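Local structure of putative enoyl-CoA hydratase/isomerase (Acinetobacter baumannii, 3FDU) at residues I20-P23 against N27-Y30; D70-V75 against E243-F248. The protein probably acts as an enoyl-CoA hydratase or isomerase of the crotonase superfamily, adding water to, or shifting, the double bond of acyl-CoA substrates. The protein carries 4 engineered substitutions. All blocks are in the same frame, centred on the assembly; numbering follows the deposited sequence.

Contact 1 of 2, residues I20-P23 against N27-Y30; sequences INRP and NALY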
ATOM      1  N   ILE A  20     -11.705 -15.813 -22.476  1.00 22.50           N
ATOM      2  CA  ILE A  20     -10.582 -16.458 -23.150  1.00 22.09           C
ATOM      3  C   ILE A  20     -10.880 -17.953 -23.251  1.00 22.32           C
ATOM      4  O   ILE A  20     -11.210 -18.629 -22.250  1.00 19.95           O
ATOM      5  CB  ILE A  20      -9.236 -16.162 -22.417  1.00 21.85           C
ATOM      6  CG1 ILE A  20      -9.065 -14.606 -22.261  1.00 22.45           C
ATOM      7  CG2 ILE A  20      -8.091 -16.692 -23.176  1.00 19.82           C
ATOM      8  CD1 ILE A  20      -7.842 -14.177 -21.387  1.00 23.07           C
ATOM      9  N   ASN A  21     -10.726 -18.477 -24.462  1.00 23.14           N
ATOM     10  CA  ASN A  21     -11.142 -19.847 -24.729  1.00 24.58           C
ATOM     11  C   ASN A  21     -10.085 -20.565 -25.577  1.00 25.24           C
ATOM     12  O   ASN A  21     -10.261 -20.755 -26.794  1.00 25.41           O
ATOM     13  CB  ASN A  21     -12.477 -19.795 -25.485  1.00 26.83           C
ATOM     14  CG  ASN A  21     -13.161 -21.141 -25.561  1.00 27.96           C
ATOM     15  OD1 ASN A  21     -12.769 -22.110 -24.909  1.00 32.04           O
ATOM     16  ND2 ASN A  21     -14.189 -21.204 -26.388  1.00 36.35           N
ATOM     17  N   ARG A  22      -8.989 -20.947 -24.939  1.00 24.53           N
ATOM     18  CA  ARG A  22      -7.969 -21.718 -25.617  1.00 26.02           C
ATOM     19  C   ARG A  22      -7.534 -22.843 -24.705  1.00 26.01           C
ATOM     20  O   ARG A  22      -6.401 -22.849 -24.241  1.00 26.27           O
ATOM     21  CB  ARG A  22      -6.763 -20.808 -25.982  1.00 25.24           C
ATOM     22  CG  ARG A  22      -5.840 -21.428 -27.020  1.00 25.86           C
ATOM     23  CD  ARG A  22      -4.555 -20.666 -27.062  1.00 25.80           C
ATOM     24  NE  ARG A  22      -3.575 -21.306 -27.917  1.00 24.86           N
ATOM     25  CZ  ARG A  22      -2.271 -21.138 -27.812  1.00 24.04           C
ATOM     26  NH1 ARG A  22      -1.751 -20.359 -26.852  1.00 20.98           N
ATOM     27  NH2 ARG A  22      -1.477 -21.795 -28.648  1.00 23.91           N
ATOM     28  N   PRO A  23      -8.444 -23.784 -24.416  1.00 27.67           N
ATOM     29  CA  PRO A  23      -8.179 -24.855 -23.429  1.00 28.71           C
ATOM     30  C   PRO A  23      -7.023 -25.752 -23.803  1.00 28.76           C
ATOM     31  O   PRO A  23      -6.313 -26.218 -22.924  1.00 29.29           O
ATOM     32  CB  PRO A  23      -9.506 -25.674 -23.415  1.00 29.49           C
ATOM     33  CG  PRO A  23     -10.168 -25.352 -24.764  1.00 29.77           C
ATOM     34  CD  PRO A  23      -9.815 -23.880 -24.983  1.00 26.81           C
ATOM     35  N   ASN A  27      -5.168 -21.552 -22.000  1.00 19.71           N
ATOM     36  CA  ASN A  27      -5.354 -20.123 -22.188  1.00 21.37           C
ATOM     37  C   ASN A  27      -4.028 -19.328 -22.256  1.00 20.95           C
ATOM     38  O   ASN A  27      -3.998 -18.106 -22.003  1.00 20.67           O
ATOM     39  CB  ASN A  27      -6.289 -19.577 -21.088  1.00 18.48           C
ATOM     40  CG  ASN A  27      -7.774 -19.841 -21.416  1.00 20.43           C
ATOM     41  OD1 ASN A  27      -8.062 -20.529 -22.388  1.00 18.58           O
ATOM     42  ND2 ASN A  27      -8.712 -19.306 -20.597  1.00 18.81           N
ATOM     43  N   ALA A  28      -2.933 -19.998 -22.580  1.00 20.66           N
ATOM     44  CA  ALA A  28      -1.696 -19.226 -22.901  1.00 21.09           C
ATOM     45  C   ALA A  28      -1.968 -18.237 -24.021  1.00 21.34           C
ATOM     46  O   ALA A  28      -2.684 -18.559 -24.980  1.00 22.00           O
ATOM     47  CB  ALA A  28      -0.462 -20.160 -23.268  1.00 20.93           C
ATOM     48  N   LEU A  29      -1.387 -17.037 -23.923  1.00 21.37           N
ATOM     49  CA  LEU A  29      -1.686 -15.984 -24.911  1.00 22.51           C
ATOM     50  C   LEU A  29      -0.558 -15.815 -25.925  1.00 22.33           C
ATOM     51  O   LEU A  29       0.580 -15.771 -25.554  1.00 21.60           O
ATOM     52  CB  LEU A  29      -1.946 -14.639 -24.224  1.00 22.03           C
ATOM     53  CG  LEU A  29      -3.057 -14.753 -23.173  1.00 20.04           C
ATOM     54  CD1 LEU A  29      -3.186 -13.478 -22.341  1.00 22.71           C
ATOM     55  CD2 LEU A  29      -4.432 -15.098 -23.836  1.00 21.88           C
ATOM     56  N   TYR A  30      -0.914 -15.735 -27.207  1.00 24.22           N
ATOM     57  CA  TYR A  30       0.045 -15.451 -28.276  1.00 23.67           C
ATOM     58  C   TYR A  30      -0.145 -14.020 -28.792  1.00 23.72           C
ATOM     59  O   TYR A  30      -1.185 -13.405 -28.553  1.00 25.13           O
ATOM     60  CB  TYR A  30      -0.077 -16.505 -29.404  1.00 24.22           C
ATOM     61  CG  TYR A  30      -1.502 -16.734 -29.951  1.00 22.98           C
ATOM     62  CD1 TYR A  30      -1.946 -16.066 -31.078  1.00 23.53           C
ATOM     63  CD2 TYR A  30      -2.365 -17.623 -29.345  1.00 23.98           C
ATOM     64  CE1 TYR A  30      -3.225 -16.274 -31.584  1.00 24.31           C
ATOM     65  CE2 TYR A  30      -3.668 -17.841 -29.842  1.00 23.90           C
ATOM     66  CZ  TYR A  30      -4.067 -17.171 -30.971  1.00 23.58           C
ATOM     67  OH  TYR A  30      -5.326 -17.372 -31.479  1.00 27.13           O
TER
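Asn27 turns its side-chain amide back on the backbone of residues 20-22, and Arg22 reaches the other way along residues 28-30, so each side holds the other, by amide and by guanidinium. A chi1 of -81° sets CG of Asn27 beside its backbone N, and chi2 near zero turns OD1 toward the amide of Arg22: Arg22 N donates to Asn27 OD1 over 2.7 Å, nearly straight, and Asn27 N returns a bond to Arg22 O at 2.9 Å. Asparagine suits the place twice, because its amide imitates a peptide group and its backbone tolerates the positive phi found here. On the far side of the amide, Asn27 ND2 gives a weak bond to Ile20 O (3.1 Å) and a second one to Phe62 O, while CG2 of Ile20 packs 3.6 Å from Asn27 CG. Arg22 is extended from CG to NE, long enough for NH1 to reach Ala28 O at 2.8 Å; the acceptor lies close to the guanidinium plane, but the donor sits well above the carbonyl plane. Over one face of the guanidinium stands Tyr30, presenting the CD2 edge of its ring 3.8 Å from Arg22 CZ, the two planes 77° apart. Asp67 forms a salt bridge with Arg22 NH1, and Tyr30 OH bonds to His6 ND1. The sequence follows the Asn-Arg-Pro...Asn-Ala-Leu pattern familiar in crotonases. The loop leaves strand 15-20 and, through Tyr30 at the N-cap, enters helix 31-46, against whose Ile37 and Tyr34 the side chains of Ile20 and Leu29 pack.

Contact 2 of 2, residues D70-V75 against E243-F248; sequences DFMGFV and EAVQAF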
ATOM      1  N   ASP A  70       5.442 -19.479 -29.024  1.00 28.74           N
ATOM      2  CA  ASP A  70       5.453 -18.115 -29.568  1.00 29.21           C
ATOM      3  C   ASP A  70       6.676 -17.350 -29.047  1.00 27.91           C
ATOM      4  O   ASP A  70       7.409 -16.711 -29.826  1.00 28.71           O
ATOM      5  CB  ASP A  70       4.151 -17.408 -29.142  1.00 30.15           C
ATOM      6  CG  ASP A  70       3.856 -16.126 -29.911  1.00 34.56           C
ATOM      7  OD1 ASP A  70       3.751 -16.165 -31.145  1.00 41.84           O
ATOM      8  OD2 ASP A  70       3.629 -15.086 -29.274  1.00 37.98           O
ATOM      9  N   PHE A  71       6.890 -17.381 -27.740  1.00 25.39           N
ATOM     10  CA  PHE A  71       7.968 -16.644 -27.131  1.00 24.94           C
ATOM     11  C   PHE A  71       9.334 -17.026 -27.732  1.00 25.05           C
ATOM     12  O   PHE A  71      10.219 -16.199 -27.867  1.00 22.74           O
ATOM     13  CB  PHE A  71       8.009 -16.871 -25.627  1.00 24.62           C
ATOM     14  CG  PHE A  71       9.089 -16.087 -24.938  1.00 27.21           C
ATOM     15  CD1 PHE A  71       9.083 -14.687 -24.985  1.00 27.27           C
ATOM     16  CD2 PHE A  71      10.119 -16.727 -24.274  1.00 28.56           C
ATOM     17  CE1 PHE A  71      10.079 -13.956 -24.362  1.00 25.14           C
ATOM     18  CE2 PHE A  71      11.145 -15.978 -23.630  1.00 30.89           C
ATOM     19  CZ  PHE A  71      11.123 -14.606 -23.678  1.00 28.94           C
ATOM     20  N   MET A  72       9.519 -18.299 -28.038  1.00 24.81           N
ATOM     21  CA  MET A  72      10.796 -18.705 -28.518  1.00 26.23           C
ATOM     22  C   MET A  72      11.012 -18.273 -29.972  1.00 25.24           C
ATOM     23  O   MET A  72      12.126 -17.941 -30.356  1.00 24.68           O
ATOM     24  CB  MET A  72      10.988 -20.205 -28.298  1.00 26.37           C
ATOM     25  CG  MET A  72      11.182 -20.436 -26.809  1.00 29.60           C
ATOM     26  SD  MET A  72      11.743 -22.043 -26.452  1.00 23.67           S
ATOM     27  CE  MET A  72      12.030 -21.895 -24.709  1.00 34.63           C
ATOM     28  N   GLY A  73       9.942 -18.227 -30.751  1.00 24.43           N
ATOM     29  CA  GLY A  73      10.045 -17.682 -32.097  1.00 24.90           C
ATOM     30  C   GLY A  73      10.364 -16.195 -31.999  1.00 24.26           C
ATOM     31  O   GLY A  73      11.153 -15.657 -32.780  1.00 24.54           O
ATOM     32  N   PHE A  74       9.747 -15.528 -31.031  1.00 23.05           N
ATOM     33  CA  PHE A  74       9.957 -14.097 -30.816  1.00 23.21           C
ATOM     34  C   PHE A  74      11.398 -13.738 -30.430  1.00 23.25           C
ATOM     35  O   PHE A  74      11.980 -12.764 -30.978  1.00 22.67           O
ATOM     36  CB  PHE A  74       8.946 -13.551 -29.787  1.00 23.64           C
ATOM     37  CG  PHE A  74       8.895 -12.047 -29.704  1.00 24.24           C
ATOM     38  CD1 PHE A  74       7.997 -11.317 -30.490  1.00 25.55           C
ATOM     39  CD2 PHE A  74       9.689 -11.367 -28.794  1.00 26.17           C
ATOM     40  CE1 PHE A  74       7.906  -9.913 -30.382  1.00 24.23           C
ATOM     41  CE2 PHE A  74       9.619  -9.970 -28.676  1.00 26.96           C
ATOM     42  CZ  PHE A  74       8.713  -9.241 -29.463  1.00 23.94           C
ATOM     43  N   VAL A  75      11.977 -14.501 -29.504  1.00 21.97           N
ATOM     44  CA  VAL A  75      13.328 -14.222 -29.038  1.00 23.24           C
ATOM     45  C   VAL A  75      14.321 -14.296 -30.249  1.00 24.51           C
ATOM     46  O   VAL A  75      15.290 -13.517 -30.337  1.00 25.34           O
ATOM     47  CB  VAL A  75      13.775 -15.215 -27.942  1.00 23.93           C
ATOM     48  CG1 VAL A  75      15.341 -15.231 -27.826  1.00 21.82           C
ATOM     49  CG2 VAL A  75      13.108 -14.885 -26.576  1.00 23.39           C
ATOM     50  N   GLU A 243      20.885 -17.810 -26.508  1.00 25.37           N
ATOM     51  CA  GLU A 243      21.632 -19.083 -26.368  1.00 27.76           C
ATOM     52  C   GLU A 243      20.738 -20.117 -25.730  1.00 27.54           C
ATOM     53  O   GLU A 243      20.640 -21.263 -26.197  1.00 26.99           O
ATOM     54  CB  GLU A 243      22.835 -18.925 -25.433  1.00 28.91           C
ATOM     55  CG  GLU A 243      23.882 -17.928 -25.885  1.00 37.63           C
ATOM     56  CD  GLU A 243      25.136 -18.573 -26.483  1.00 45.70           C
ATOM     57  OE1 GLU A 243      25.060 -19.159 -27.590  1.00 48.41           O
ATOM     58  OE2 GLU A 243      26.212 -18.460 -25.851  1.00 47.49           O
ATOM     59  N   ALA A 244      20.057 -19.704 -24.659  1.00 27.20           N
ATOM     60  CA  ALA A 244      19.159 -20.633 -23.969  1.00 28.12           C
ATOM     61  C   ALA A 244      17.995 -21.082 -24.858  1.00 28.77           C
ATOM     62  O   ALA A 244      17.645 -22.263 -24.887  1.00 29.11           O
ATOM     63  CB  ALA A 244      18.699 -20.040 -22.681  1.00 28.32           C
ATOM     64  N   VAL A 245      17.427 -20.187 -25.664  1.00 27.67           N
ATOM     65  CA  VAL A 245      16.349 -20.609 -26.525  1.00 26.92           C
ATOM     66  C   VAL A 245      16.884 -21.529 -27.635  1.00 28.60           C
ATOM     67  O   VAL A 245      16.285 -22.578 -27.980  1.00 27.94           O
ATOM     68  CB  VAL A 245      15.543 -19.403 -27.140  1.00 27.51           C
ATOM     69  CG1 VAL A 245      14.600 -19.907 -28.198  1.00 27.45           C
ATOM     70  CG2 VAL A 245      14.755 -18.625 -26.029  1.00 26.37           C
ATOM     71  N   GLN A 246      18.038 -21.160 -28.175  1.00 29.70           N
ATOM     72  CA  GLN A 246      18.634 -21.947 -29.245  1.00 31.32           C
ATOM     73  C   GLN A 246      18.854 -23.413 -28.768  1.00 32.74           C
ATOM     74  O   GLN A 246      18.459 -24.383 -29.448  1.00 33.00           O
ATOM     75  CB  GLN A 246      19.915 -21.277 -29.697  1.00 31.15           C
ATOM     76  CG  GLN A 246      19.665 -20.098 -30.629  1.00 30.35           C
ATOM     77  CD  GLN A 246      20.931 -19.374 -30.959  1.00 31.05           C
ATOM     78  OE1 GLN A 246      21.861 -19.320 -30.148  1.00 32.99           O
ATOM     79  NE2 GLN A 246      20.996 -18.821 -32.158  1.00 33.50           N
ATOM     80  N   ALA A 247      19.446 -23.556 -27.593  1.00 33.71           N
ATOM     81  CA  ALA A 247      19.633 -24.866 -26.970  1.00 35.93           C
ATOM     82  C   ALA A 247      18.309 -25.604 -26.829  1.00 36.95           C
ATOM     83  O   ALA A 247      18.153 -26.745 -27.304  1.00 38.13           O
ATOM     84  CB  ALA A 247      20.299 -24.710 -25.594  1.00 35.42           C
ATOM     85  N   PHE A 248      17.362 -24.969 -26.154  1.00 37.13           N
ATOM     86  CA  PHE A 248      16.072 -25.558 -25.944  1.00 37.65           C
ATOM     87  C   PHE A 248      15.467 -26.031 -27.251  1.00 37.56           C
ATOM     88  O   PHE A 248      14.932 -27.126 -27.309  1.00 37.48           O
ATOM     89  CB  PHE A 248      15.149 -24.585 -25.208  1.00 38.33           C
ATOM     90  CG  PHE A 248      13.843 -25.188 -24.776  1.00 40.16           C
ATOM     91  CD1 PHE A 248      13.635 -25.551 -23.448  1.00 43.12           C
ATOM     92  CD2 PHE A 248      12.808 -25.378 -25.692  1.00 43.02           C
ATOM     93  CE1 PHE A 248      12.413 -26.095 -23.032  1.00 43.70           C
ATOM     94  CE2 PHE A 248      11.587 -25.931 -25.282  1.00 43.47           C
ATOM     95  CZ  PHE A 248      11.397 -26.289 -23.957  1.00 43.48           C
TER
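A Met-aromatic contact joins two helices near the periphery of the chain: Met72 of helix 68-76 lays its thioether end against the ring of Phe248, close to the C-terminal end of helix 239-248. The terminal methyl does most of the facing, with Met72 CE 3.9 Å from the centroid of the Phe248 ring and only 20° off its normal, a CH-pi approach displaced toward the rim. The sulfur comes in obliquely, Met72 SD lying 3.6 Å from Phe248 CD2. Methionine fits here because its unbranched chain, extended beyond CG, can span the gap and meet the ring at about a right angle, bringing both methyl and sulfur to one aromatic partner. Nearer the backbones, Val245 fills the space between Met72 and Val75 and spends one methyl on each: CG1 packs 3.6 Å from Met72 CB, and CG2 lies 3.9 Å from Val75 CG1. The split follows from its rotamer, CG1 anti to the backbone N (chi1 170°). The backbones come nearest at Met72 and Val245, where a short, branched valine fits; Val75 adds a second apolar surface one turn along. No hydrogen bond crosses the wholly apolar interface. The helix axes approach to 9.9 Å and, over these short segments, their N-to-C directions are 125° apart, an oblique crossing well away from antiparallel. Phe71 and Val75 also touch Met241, extending the same packing toward the start of helix 239-248. Phe74 turns instead to Met233 and Val236 of helix 218-236, so that helix 68-76 rests against both of the last two helices of the chain.

Contact 1 and contact 2 lie with their centres about 20 Å apart, yet they meet directly: Tyr30 CA is 3.7 Å from Asp70 OD2, which also accepts a hydrogen bond from Gly31 N at the start of helix 31-46. Asp67 is the second bridge, pairing with Arg22 of contact 1 and accepting a bond from Asp70 N at the start of the helix used in contact 2. By analogy with crotonases, the backbone N-H of Asn66 probably forms one half of the oxyanion hole. Contact 1 adjoins this strip through Leu29, backbone-bonded to Gly65 and Asp67; helix 68-76 turns Phe71 to Asn66, whereas contact 2 itself lies on its outer side.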